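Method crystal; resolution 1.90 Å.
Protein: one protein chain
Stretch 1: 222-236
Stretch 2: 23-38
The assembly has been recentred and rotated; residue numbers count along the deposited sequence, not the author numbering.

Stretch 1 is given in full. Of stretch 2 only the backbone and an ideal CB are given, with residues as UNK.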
ATOM      1  N   PRO A 222      15.855  -4.060 -20.535  1.00 28.12           N
ATOM      2  CA  PRO A 222      16.733  -4.305 -19.413  1.00 28.13           C
ATOM      3  C   PRO A 222      17.715  -3.180 -19.141  1.00 27.30           C
ATOM      4  O   PRO A 222      18.146  -3.039 -17.993  1.00 27.07           O
ATOM      5  CB  PRO A 222      17.516  -5.569 -19.850  1.00 29.40           C
ATOM      6  CG  PRO A 222      16.562  -6.276 -20.702  1.00 29.38           C
ATOM      7  CD  PRO A 222      15.842  -5.211 -21.464  1.00 29.47           C
ATOM      8  N   ALA A 223      18.103  -2.414 -20.166  1.00 25.18           N
ATOM      9  CA  ALA A 223      19.026  -1.246 -19.953  1.00 25.41           C
ATOM     10  C   ALA A 223      18.306  -0.071 -19.227  1.00 23.09           C
ATOM     11  O   ALA A 223      18.869   0.647 -18.398  1.00 23.18           O
ATOM     12  CB  ALA A 223      19.621  -0.780 -21.258  1.00 24.21           C
ATOM     13  N   VAL A 224      17.035   0.079 -19.517  1.00 21.69           N
ATOM     14  CA  VAL A 224      16.230   1.110 -18.852  1.00 21.32           C
ATOM     15  C   VAL A 224      16.064   0.699 -17.411  1.00 19.95           C
ATOM     16  O   VAL A 224      16.261   1.498 -16.527  1.00 21.32           O
ATOM     17  CB  VAL A 224      14.889   1.326 -19.576  1.00 20.58           C
ATOM     18  CG1 VAL A 224      13.982   2.294 -18.837  1.00 20.58           C
ATOM     19  CG2 VAL A 224      15.151   1.877 -20.972  1.00 23.74           C
ATOM     20  N   GLU A 225      15.723  -0.567 -17.208  1.00 21.12           N
ATOM     21  CA  GLU A 225      15.566  -1.095 -15.877  1.00 21.01           C
ATOM     22  C   GLU A 225      16.830  -0.888 -15.031  1.00 19.16           C
ATOM     23  O   GLU A 225      16.770  -0.411 -13.912  1.00 16.91           O
ATOM     24  CB  GLU A 225      15.130  -2.551 -15.897  1.00 20.05           C
ATOM     25  CG  GLU A 225      15.050  -3.098 -14.489  1.00 20.48           C
ATOM     26  CD  GLU A 225      14.363  -4.421 -14.362  1.00 20.93           C
ATOM     27  OE1 GLU A 225      13.610  -4.843 -15.217  1.00 23.92           O
ATOM     28  OE2 GLU A 225      14.610  -5.078 -13.380  1.00 22.35           O
ATOM     29  N   GLN A 226      17.969  -1.258 -15.598  1.00 20.50           N
ATOM     30  CA  GLN A 226      19.229  -1.214 -14.889  1.00 24.35           C
ATOM     31  C   GLN A 226      19.619   0.205 -14.506  1.00 22.77           C
ATOM     32  O   GLN A 226      20.107   0.469 -13.396  1.00 20.69           O
ATOM     33  CB  GLN A 226      20.285  -1.935 -15.754  1.00 29.65           C
ATOM     34  CG  GLN A 226      21.735  -1.750 -15.345  1.00 34.51           C
ATOM     35  CD  GLN A 226      22.639  -2.496 -16.339  1.00 40.41           C
ATOM     36  OE1 GLN A 226      22.853  -2.042 -17.482  1.00 48.10           O
ATOM     37  NE2 GLN A 226      23.128  -3.669 -15.927  1.00 42.78           N
ATOM     38  N   ARG A 227      19.347   1.129 -15.423  1.00 22.76           N
ATOM     39  CA  ARG A 227      19.749   2.508 -15.236  1.00 21.12           C
ATOM     40  C   ARG A 227      18.791   3.180 -14.260  1.00 19.86           C
ATOM     41  O   ARG A 227      19.215   3.956 -13.428  1.00 17.99           O
ATOM     42  CB  ARG A 227      19.705   3.231 -16.589  1.00 22.49           C
ATOM     43  CG  ARG A 227      20.004   4.711 -16.520  1.00 22.91           C
ATOM     44  CD  ARG A 227      21.465   4.984 -16.105  1.00 23.96           C
ATOM     45  NE  ARG A 227      21.617   6.411 -15.793  1.00 24.13           N
ATOM     46  CZ  ARG A 227      22.564   6.945 -15.005  1.00 26.95           C
ATOM     47  NH1 ARG A 227      23.488   6.175 -14.405  1.00 26.74           N
ATOM     48  NH2 ARG A 227      22.574   8.266 -14.801  1.00 25.48           N
ATOM     49  N   LEU A 228      17.499   2.883 -14.383  1.00 17.96           N
ATOM     50  CA  LEU A 228      16.535   3.377 -13.382  1.00 18.26           C
ATOM     51  C   LEU A 228      16.967   3.037 -11.948  1.00 17.93           C
ATOM     52  O   LEU A 228      16.925   3.902 -11.069  1.00 18.44           O
ATOM     53  CB  LEU A 228      15.137   2.812 -13.592  1.00 16.81           C
ATOM     54  CG  LEU A 228      14.007   3.385 -12.727  1.00 16.85           C
ATOM     55  CD1 LEU A 228      13.887   4.916 -12.752  1.00 16.71           C
ATOM     56  CD2 LEU A 228      12.704   2.764 -13.201  1.00 17.95           C
ATOM     57  N   ARG A 229      17.342   1.778 -11.755  1.00 18.76           N
ATOM     58  CA  ARG A 229      17.783   1.258 -10.477  1.00 19.28           C
ATOM     59  C   ARG A 229      18.981   2.075 -10.019  1.00 20.40           C
ATOM     60  O   ARG A 229      19.023   2.545  -8.908  1.00 18.52           O
ATOM     61  CB  ARG A 229      18.149  -0.229 -10.585  1.00 19.89           C
ATOM     62  CG  ARG A 229      18.338  -0.808  -9.193  1.00 23.40           C
ATOM     63  CD  ARG A 229      18.719  -2.256  -9.098  1.00 27.13           C
ATOM     64  NE  ARG A 229      17.662  -3.134  -9.576  1.00 30.47           N
ATOM     65  CZ  ARG A 229      17.601  -3.627 -10.805  1.00 31.86           C
ATOM     66  NH1 ARG A 229      18.517  -3.275 -11.702  1.00 34.03           N
ATOM     67  NH2 ARG A 229      16.635  -4.493 -11.140  1.00 31.96           N
ATOM     68  N   VAL A 230      19.950   2.250 -10.909  1.00 21.26           N
ATOM     69  CA  VAL A 230      21.147   3.014 -10.555  1.00 23.24           C
ATOM     70  C   VAL A 230      20.716   4.414 -10.194  1.00 23.00           C
ATOM     71  O   VAL A 230      21.130   4.944  -9.106  1.00 22.85           O
ATOM     72  CB  VAL A 230      22.206   2.953 -11.669  1.00 24.97           C
ATOM     73  CG1 VAL A 230      23.365   3.898 -11.370  1.00 27.86           C
ATOM     74  CG2 VAL A 230      22.736   1.527 -11.805  1.00 24.97           C
ATOM     75  N   VAL A 231      19.838   5.007 -10.995  1.00 18.95           N
ATOM     76  CA  VAL A 231      19.516   6.415 -10.725  1.00 20.88           C
ATOM     77  C   VAL A 231      18.813   6.585  -9.350  1.00 22.21           C
ATOM     78  O   VAL A 231      19.099   7.500  -8.585  1.00 24.58           O
ATOM     79  CB  VAL A 231      18.649   6.997 -11.850  1.00 20.06           C
ATOM     80  CG1 VAL A 231      18.078   8.329 -11.455  1.00 20.02           C
ATOM     81  CG2 VAL A 231      19.457   7.121 -13.125  1.00 23.12           C
ATOM     82  N   LEU A 232      17.865   5.706  -9.054  1.00 20.55           N
ATOM     83  CA  LEU A 232      17.156   5.796  -7.786  1.00 19.98           C
ATOM     84  C   LEU A 232      18.096   5.553  -6.592  1.00 21.09           C
ATOM     85  O   LEU A 232      18.093   6.316  -5.617  1.00 19.77           O
ATOM     86  CB  LEU A 232      15.984   4.791  -7.788  1.00 18.88           C
ATOM     87  CG  LEU A 232      14.896   5.308  -8.716  1.00 18.62           C
ATOM     88  CD1 LEU A 232      13.802   4.270  -8.841  1.00 21.01           C
ATOM     89  CD2 LEU A 232      14.342   6.673  -8.305  1.00 19.14           C
ATOM     90  N   LEU A 233      18.939   4.555  -6.727  1.00 21.77           N
ATOM     91  CA  LEU A 233      19.915   4.274  -5.715  1.00 24.96           C
ATOM     92  C   LEU A 233      20.796   5.481  -5.437  1.00 26.44           C
ATOM     93  O   LEU A 233      21.103   5.757  -4.289  1.00 28.99           O
ATOM     94  CB  LEU A 233      20.752   3.093  -6.115  1.00 25.37           C
ATOM     95  CG  LEU A 233      20.201   1.721  -5.813  1.00 25.53           C
ATOM     96  CD1 LEU A 233      21.087   0.709  -6.505  1.00 26.80           C
ATOM     97  CD2 LEU A 233      20.158   1.451  -4.282  1.00 28.20           C
ATOM     98  N   GLN A 234      21.170   6.227  -6.469  1.00 23.62           N
ATOM     99  CA  GLN A 234      21.997   7.403  -6.283  1.00 27.54           C
ATOM    100  C   GLN A 234      21.212   8.587  -5.745  1.00 27.52           C
ATOM    101  O   GLN A 234      21.797   9.480  -5.245  1.00 28.30           O
ATOM    102  CB  GLN A 234      22.710   7.769  -7.608  1.00 31.45           C
ATOM    103  CG  GLN A 234      23.968   6.930  -7.815  1.00 35.47           C
ATOM    104  CD  GLN A 234      24.507   6.891  -9.256  1.00 40.03           C
ATOM    105  OE1 GLN A 234      24.134   7.692 -10.116  1.00 47.28           O
ATOM    106  NE2 GLN A 234      25.407   5.944  -9.517  1.00 39.83           N
ATOM    107  N   ALA A 235      19.894   8.612  -5.924  1.00 26.97           N
ATOM    108  CA  ALA A 235      19.065   9.715  -5.527  1.00 27.87           C
ATOM    109  C   ALA A 235      19.091   9.928  -4.042  1.00 28.80           C
ATOM    110  O   ALA A 235      19.149  11.049  -3.594  1.00 26.89           O
ATOM    111  CB  ALA A 235      17.625   9.482  -5.962  1.00 26.42           C
ATOM    112  N   ALA A 236      19.030   8.861  -3.266  1.00 31.83           N
ATOM    113  CA  ALA A 236      18.878   9.022  -1.833  1.00 36.41           C
ATOM    114  C   ALA A 236      20.013   9.860  -1.238  1.00 38.86           C
ATOM    115  O   ALA A 236      19.782  10.556  -0.292  1.00 43.14           O
ATOM    116  CB  ALA A 236      18.781   7.685  -1.136  1.00 40.07           C
ATOM    117  N   UNK A  23       7.937  15.681  -9.275  1.00 23.86           N
ATOM    118  CA  UNK A  23       9.314  16.096  -8.937  1.00 22.63           C
ATOM    119  C   UNK A  23      10.389  15.011  -9.107  1.00 24.81           C
ATOM    120  O   UNK A  23      11.441  15.278  -9.699  1.00 22.12           O
ATOM    121  CB  UNK A  23       9.343  16.582  -7.487  1.00 22.63           C
ATOM    122  N   UNK A  24      10.133  13.779  -8.639  1.00 23.26           N
ATOM    123  CA  UNK A  24      11.165  12.739  -8.785  1.00 22.14           C
ATOM    124  C   UNK A  24      11.300  12.296 -10.243  1.00 21.30           C
ATOM    125  O   UNK A  24      12.430  12.010 -10.698  1.00 21.13           O
ATOM    126  CB  UNK A  24      10.835  11.533  -7.903  1.00 22.14           C
ATOM    127  N   UNK A  25      10.183  12.259 -10.972  1.00 19.49           N
ATOM    128  CA  UNK A  25      10.207  11.948 -12.406  1.00 20.79           C
ATOM    129  C   UNK A  25      11.061  12.969 -13.121  1.00 21.49           C
ATOM    130  O   UNK A  25      11.881  12.598 -13.920  1.00 20.38           O
ATOM    131  CB  UNK A  25       8.795  11.923 -12.995  1.00 20.79           C
ATOM    132  N   UNK A  26      10.899  14.248 -12.785  1.00 21.69           N
ATOM    133  CA  UNK A  26      11.750  15.336 -13.351  1.00 23.27           C
ATOM    134  C   UNK A  26      13.211  15.221 -12.989  1.00 22.87           C
ATOM    135  O   UNK A  26      14.045  15.555 -13.793  1.00 24.81           O
ATOM    136  CB  UNK A  26      11.244  16.700 -12.877  1.00 23.27           C
ATOM    137  N   UNK A  27      13.504  14.688 -11.829  1.00 24.45           N
ATOM    138  CA  UNK A  27      14.879  14.343 -11.458  1.00 25.49           C
ATOM    139  C   UNK A  27      15.398  13.116 -12.251  1.00 25.88           C
ATOM    140  O   UNK A  27      16.542  13.115 -12.769  1.00 26.70           O
ATOM    141  CB  UNK A  27      14.954  14.066  -9.955  1.00 25.49           C
ATOM    142  N   UNK A  28      14.560  12.091 -12.394  1.00 21.53           N
ATOM    143  CA  UNK A  28      15.006  10.824 -13.012  1.00 22.24           C
ATOM    144  C   UNK A  28      15.276  10.954 -14.537  1.00 22.86           C
ATOM    145  O   UNK A  28      16.308  10.509 -15.056  1.00 22.33           O
ATOM    146  CB  UNK A  28      13.949   9.744 -12.774  1.00 22.24           C
ATOM    147  N   UNK A  29      14.335  11.579 -15.226  1.00 20.88           N
ATOM    148  CA  UNK A  29      14.283  11.586 -16.708  1.00 21.47           C
ATOM    149  C   UNK A  29      15.572  12.064 -17.347  1.00 20.43           C
ATOM    150  O   UNK A  29      16.184  11.319 -18.153  1.00 19.68           O
ATOM    151  CB  UNK A  29      13.134  12.474 -17.190  1.00 21.47           C
ATOM    152  N   UNK A  30      16.045  13.240 -16.949  1.00 22.49           N
ATOM    153  CA  UNK A  30      17.322  13.655 -17.562  1.00 24.30           C
ATOM    154  C   UNK A  30      18.453  12.694 -17.313  1.00 26.05           C
ATOM    155  O   UNK A  30      19.352  12.565 -18.152  1.00 30.33           O
ATOM    156  CB  UNK A  30      17.729  15.035 -17.043  1.00 24.30           C
ATOM    157  N   UNK A  31      18.420  12.000 -16.181  1.00 23.91           N
ATOM    158  CA  UNK A  31      19.498  11.068 -15.859  1.00 23.38           C
ATOM    159  C   UNK A  31      19.407   9.718 -16.536  1.00 24.24           C
ATOM    160  O   UNK A  31      20.251   8.859 -16.305  1.00 23.69           O
ATOM    161  CB  UNK A  31      19.540  10.851 -14.345  1.00 23.38           C
ATOM    162  N   UNK A  32      18.436   9.543 -17.434  1.00 23.93           N
ATOM    163  CA  UNK A  32      18.256   8.295 -18.142  1.00 24.10           C
ATOM    164  C   UNK A  32      18.478   8.494 -19.648  1.00 24.68           C
ATOM    165  O   UNK A  32      18.115   7.622 -20.428  1.00 21.97           O
ATOM    166  CB  UNK A  32      16.860   7.730 -17.871  1.00 24.10           C
ATOM    167  N   UNK A  33      19.031   9.626 -20.070  1.00 27.52           N
ATOM    168  CA  UNK A  33      19.168   9.883 -21.514  1.00 29.06           C
ATOM    169  C   UNK A  33      19.981   8.866 -22.230  1.00 27.09           C
ATOM    170  O   UNK A  33      19.697   8.512 -23.370  1.00 23.41           O
ATOM    171  CB  UNK A  33      19.793  11.259 -21.753  1.00 29.06           C
ATOM    172  N   UNK A  34      20.987   8.363 -21.534  1.00 30.97           N
ATOM    173  CA  UNK A  34      21.903   7.409 -22.114  1.00 33.06           C
ATOM    174  C   UNK A  34      21.247   6.022 -22.341  1.00 30.96           C
ATOM    175  O   UNK A  34      21.825   5.191 -23.031  1.00 26.23           O
ATOM    176  CB  UNK A  34      23.129   7.273 -21.209  1.00 33.06           C
ATOM    177  N   UNK A  35      20.017   5.789 -21.833  1.00 25.01           N
ATOM    178  CA  UNK A  35      19.294   4.552 -22.198  1.00 25.98           C
ATOM    179  C   UNK A  35      18.076   4.842 -23.051  1.00 26.00           C
ATOM    180  O   UNK A  35      17.161   4.032 -23.133  1.00 25.70           O
ATOM    181  CB  UNK A  35      18.865   3.792 -20.942  1.00 25.98           C
ATOM    182  N   UNK A  36      18.093   5.977 -23.729  1.00 22.91           N
ATOM    183  CA  UNK A  36      17.095   6.269 -24.709  1.00 24.15           C
ATOM    184  C   UNK A  36      15.903   7.037 -24.142  1.00 23.72           C
ATOM    185  O   UNK A  36      15.018   7.378 -24.892  1.00 22.65           O
ATOM    186  CB  UNK A  36      16.621   4.964 -25.351  1.00 24.15           C
ATOM    187  N   UNK A  37      15.865   7.330 -22.837  1.00 24.97           N
ATOM    188  CA  UNK A  37      14.700   8.097 -22.283  1.00 24.59           C
ATOM    189  C   UNK A  37      14.896   9.570 -22.571  1.00 25.22           C
ATOM    190  O   UNK A  37      15.938  10.107 -22.271  1.00 24.37           O
ATOM    191  CB  UNK A  37      14.542   7.876 -20.777  1.00 24.59           C
ATOM    192  N   UNK A  38      13.893  10.189 -23.188  1.00 24.91           N
ATOM    193  CA  UNK A  38      13.921  11.599 -23.477  1.00 27.03           C
ATOM    194  C   UNK A  38      12.902  12.372 -22.663  1.00 25.64           C
ATOM    195  O   UNK A  38      13.069  13.549 -22.446  1.00 25.25           O
ATOM    196  CB  UNK A  38      13.683  11.830 -24.971  1.00 27.03           C
TER

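Position 23 lies in helix, out of reach of stretch 1: Pro-23. At 24 the CA-to-CB bond points toward stretch 1, but nothing there comes within 5.5 Å of the ideal CB. A long apolar chain could cross the gap to the leucine methyls at 232, and Leu-24 does so, its CD2 lying 4.0 Å from CD2 of Leu-232. Positions 25 and 26 are out of reach and unconstrained by stretch 1; they hold Leu-25 and Asp-26.

Position 27 also points toward stretch 1 from a distance, so a large side chain is needed to touch it. An aromatic or a long aliphatic would suit. Tyr-27 sends its CE1 to 3.9 Å from CB of Ala-235, and one water donates hydrogen bonds both to its OH and to the O of Val-231, each 2.7 Å from the water.

At 28 the ideal CB is already 4.6 Å from CG1 of Val-231 and 4.8 Å from CD1 of Leu-228. Small or branched apolar residues fit this wall; Val-28 places CG1 3.7 Å from Leu-228 CD1 and CG2 4.0 Å from Leu-232 CD2. Position 29 points away and 30 is out of reach: Val-29 and Pro-30.

At 31 the backbone matters most. Its carbonyl O accepts hydrogen bonds from NE and NH2 of Arg-227, both 2.8 Å away, whatever the side chain. The ideal CB sits 4.0 Å from Arg-227 NH2, so a chain that turns outward is suitable. Arg-31 leads its end away, and its NH1 bonds to the O of Tyr-27 at 2.8 Å.

Position 32 points sideways, past Arg-227 CG, so a flexible apolar chain could bend in. Met-32 does, setting CE 3.6 Å from CG1 of Val-224 and SD 3.9 Å from CG of Arg-227. Position 33 points away: Arg-33.

Position 34 has no close neighbour at CB, yet the Arg-227 guanidinium invites an acid long enough to reach it. Glu-34 forms a salt bridge, OE1 to Arg-227 NE at 2.9 Å, with OE2 over one face of the guanidinium.

At 35 the CB faces Ala-223 O and Val-224 CG2 at 4.0 and 4.2 Å, favouring a compact apolar residue; Val-35 packs CG1 3.8 Å from Arg-227 CB. At 36, phi is 92°, and a CB would jam against the preceding carbonyl O: Gly-36. Position 37 points toward stretch 1 from afar, suiting a longer aliphatic; Ile-37 CD1 reaches within 4.4 Å of Val-224 CG1. Position 38, out of reach, is Arg-38.

Stretch 2 23-38: PLLDYVVPRMREVGIR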
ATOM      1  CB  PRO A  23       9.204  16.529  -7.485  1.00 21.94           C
ATOM      2  CG  PRO A  23       7.778  16.942  -7.321  1.00 23.31           C
ATOM      3  CD  PRO A  23       7.007  15.955  -8.146  1.00 24.81           C
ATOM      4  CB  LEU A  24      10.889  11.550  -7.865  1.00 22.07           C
ATOM      5  CG  LEU A  24      11.919  10.432  -7.919  1.00 23.15           C
ATOM      6  CD1 LEU A  24      13.273  10.979  -7.456  1.00 24.34           C
ATOM      7  CD2 LEU A  24      11.492   9.209  -7.099  1.00 21.99           C
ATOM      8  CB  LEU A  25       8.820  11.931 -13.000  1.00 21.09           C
ATOM      9  CG  LEU A  25       8.696  11.540 -14.453  1.00 23.29           C
ATOM     10  CD1 LEU A  25       9.001  10.056 -14.685  1.00 22.26           C
ATOM     11  CD2 LEU A  25       7.327  11.942 -14.981  1.00 25.62           C
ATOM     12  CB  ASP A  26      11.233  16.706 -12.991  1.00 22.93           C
ATOM     13  CG  ASP A  26       9.903  17.011 -13.673  1.00 25.26           C
ATOM     14  OD1 ASP A  26       9.465  16.222 -14.518  1.00 30.43           O
ATOM     15  OD2 ASP A  26       9.289  18.015 -13.374  1.00 28.44           O
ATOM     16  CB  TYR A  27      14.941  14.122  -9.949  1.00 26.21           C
ATOM     17  CG  TYR A  27      16.277  13.665  -9.501  1.00 26.95           C
ATOM     18  CD1 TYR A  27      16.579  12.306  -9.490  1.00 28.27           C
ATOM     19  CD2 TYR A  27      17.263  14.581  -9.119  1.00 26.86           C
ATOM     20  CE1 TYR A  27      17.826  11.857  -9.106  1.00 29.27           C
ATOM     21  CE2 TYR A  27      18.509  14.135  -8.710  1.00 26.74           C
ATOM     22  CZ  TYR A  27      18.780  12.774  -8.705  1.00 26.34           C
ATOM     23  OH  TYR A  27      19.983  12.249  -8.325  1.00 29.18           O
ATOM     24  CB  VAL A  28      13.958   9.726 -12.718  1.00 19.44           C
ATOM     25  CG1 VAL A  28      14.082   8.519 -13.604  1.00 17.83           C
ATOM     26  CG2 VAL A  28      14.072   9.345 -11.238  1.00 20.75           C
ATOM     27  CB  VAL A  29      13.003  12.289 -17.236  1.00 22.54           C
ATOM     28  CG1 VAL A  29      13.041  12.636 -18.756  1.00 22.61           C
ATOM     29  CG2 VAL A  29      11.795  11.413 -16.978  1.00 22.94           C
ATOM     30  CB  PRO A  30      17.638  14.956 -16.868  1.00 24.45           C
ATOM     31  CG  PRO A  30      16.340  15.468 -16.361  1.00 26.45           C
ATOM     32  CD  PRO A  30      15.433  14.305 -16.142  1.00 23.34           C
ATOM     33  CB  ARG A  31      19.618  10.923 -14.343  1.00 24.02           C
ATOM     34  CG  ARG A  31      20.104  12.219 -13.754  1.00 26.12           C
ATOM     35  CD  ARG A  31      19.722  12.362 -12.276  1.00 25.93           C
ATOM     36  NE  ARG A  31      20.299  13.611 -11.731  1.00 26.58           N
ATOM     37  CZ  ARG A  31      19.755  14.832 -11.802  1.00 27.26           C
ATOM     38  NH1 ARG A  31      18.585  15.063 -12.407  1.00 23.33           N
ATOM     39  NH2 ARG A  31      20.407  15.859 -11.244  1.00 27.90           N
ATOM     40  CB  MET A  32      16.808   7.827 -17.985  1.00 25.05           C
ATOM     41  CG  MET A  32      16.241   7.696 -16.570  1.00 26.64           C
ATOM     42  SD  MET A  32      16.427   6.039 -15.963  1.00 31.68           S
ATOM     43  CE  MET A  32      15.528   4.948 -17.049  1.00 27.71           C
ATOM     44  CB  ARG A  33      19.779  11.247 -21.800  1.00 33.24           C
ATOM     45  CG  ARG A  33      19.386  11.658 -23.202  1.00 35.98           C
ATOM     46  CD  ARG A  33      20.108  12.887 -23.666  1.00 39.51           C
ATOM     47  NE  ARG A  33      19.707  13.118 -25.042  1.00 40.87           N
ATOM     48  CZ  ARG A  33      18.550  13.665 -25.403  1.00 43.81           C
ATOM     49  NH1 ARG A  33      17.634  14.075 -24.507  1.00 42.88           N
ATOM     50  NH2 ARG A  33      18.312  13.806 -26.688  1.00 48.51           N
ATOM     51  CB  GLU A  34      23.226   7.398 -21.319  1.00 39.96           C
ATOM     52  CG  GLU A  34      23.292   6.463 -20.109  1.00 48.58           C
ATOM     53  CD  GLU A  34      23.090   7.088 -18.728  1.00 52.45           C
ATOM     54  OE1 GLU A  34      21.955   7.618 -18.445  1.00 48.80           O
ATOM     55  OE2 GLU A  34      24.070   6.958 -17.927  1.00 41.64           O
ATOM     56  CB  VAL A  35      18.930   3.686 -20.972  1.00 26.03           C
ATOM     57  CG1 VAL A  35      20.186   3.114 -20.316  1.00 27.39           C
ATOM     58  CG2 VAL A  35      18.118   4.477 -19.959  1.00 24.10           C
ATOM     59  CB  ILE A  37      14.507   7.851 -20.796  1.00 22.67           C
ATOM     60  CG1 ILE A  37      14.190   6.360 -20.561  1.00 24.13           C
ATOM     61  CG2 ILE A  37      13.458   8.748 -20.197  1.00 23.56           C
ATOM     62  CD1 ILE A  37      12.940   5.809 -21.228  1.00 23.45           C
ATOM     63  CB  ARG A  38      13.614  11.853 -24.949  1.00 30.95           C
ATOM     64  CG  ARG A  38      14.502  11.118 -25.916  1.00 31.88           C
ATOM     65  CD  ARG A  38      15.881  11.701 -25.974  1.00 36.56           C
ATOM     66  NE  ARG A  38      16.620  10.983 -27.025  1.00 43.05           N
ATOM     67  CZ  ARG A  38      16.812  11.388 -28.291  1.00 45.01           C
ATOM     68  NH1 ARG A  38      16.382  12.575 -28.743  1.00 39.49           N
ATOM     69  NH2 ARG A  38      17.486  10.589 -29.111  1.00 47.00           N
TER
HETATM   70  O   HOH W   1      20.694   9.704  -8.963  1.00 28.97           O
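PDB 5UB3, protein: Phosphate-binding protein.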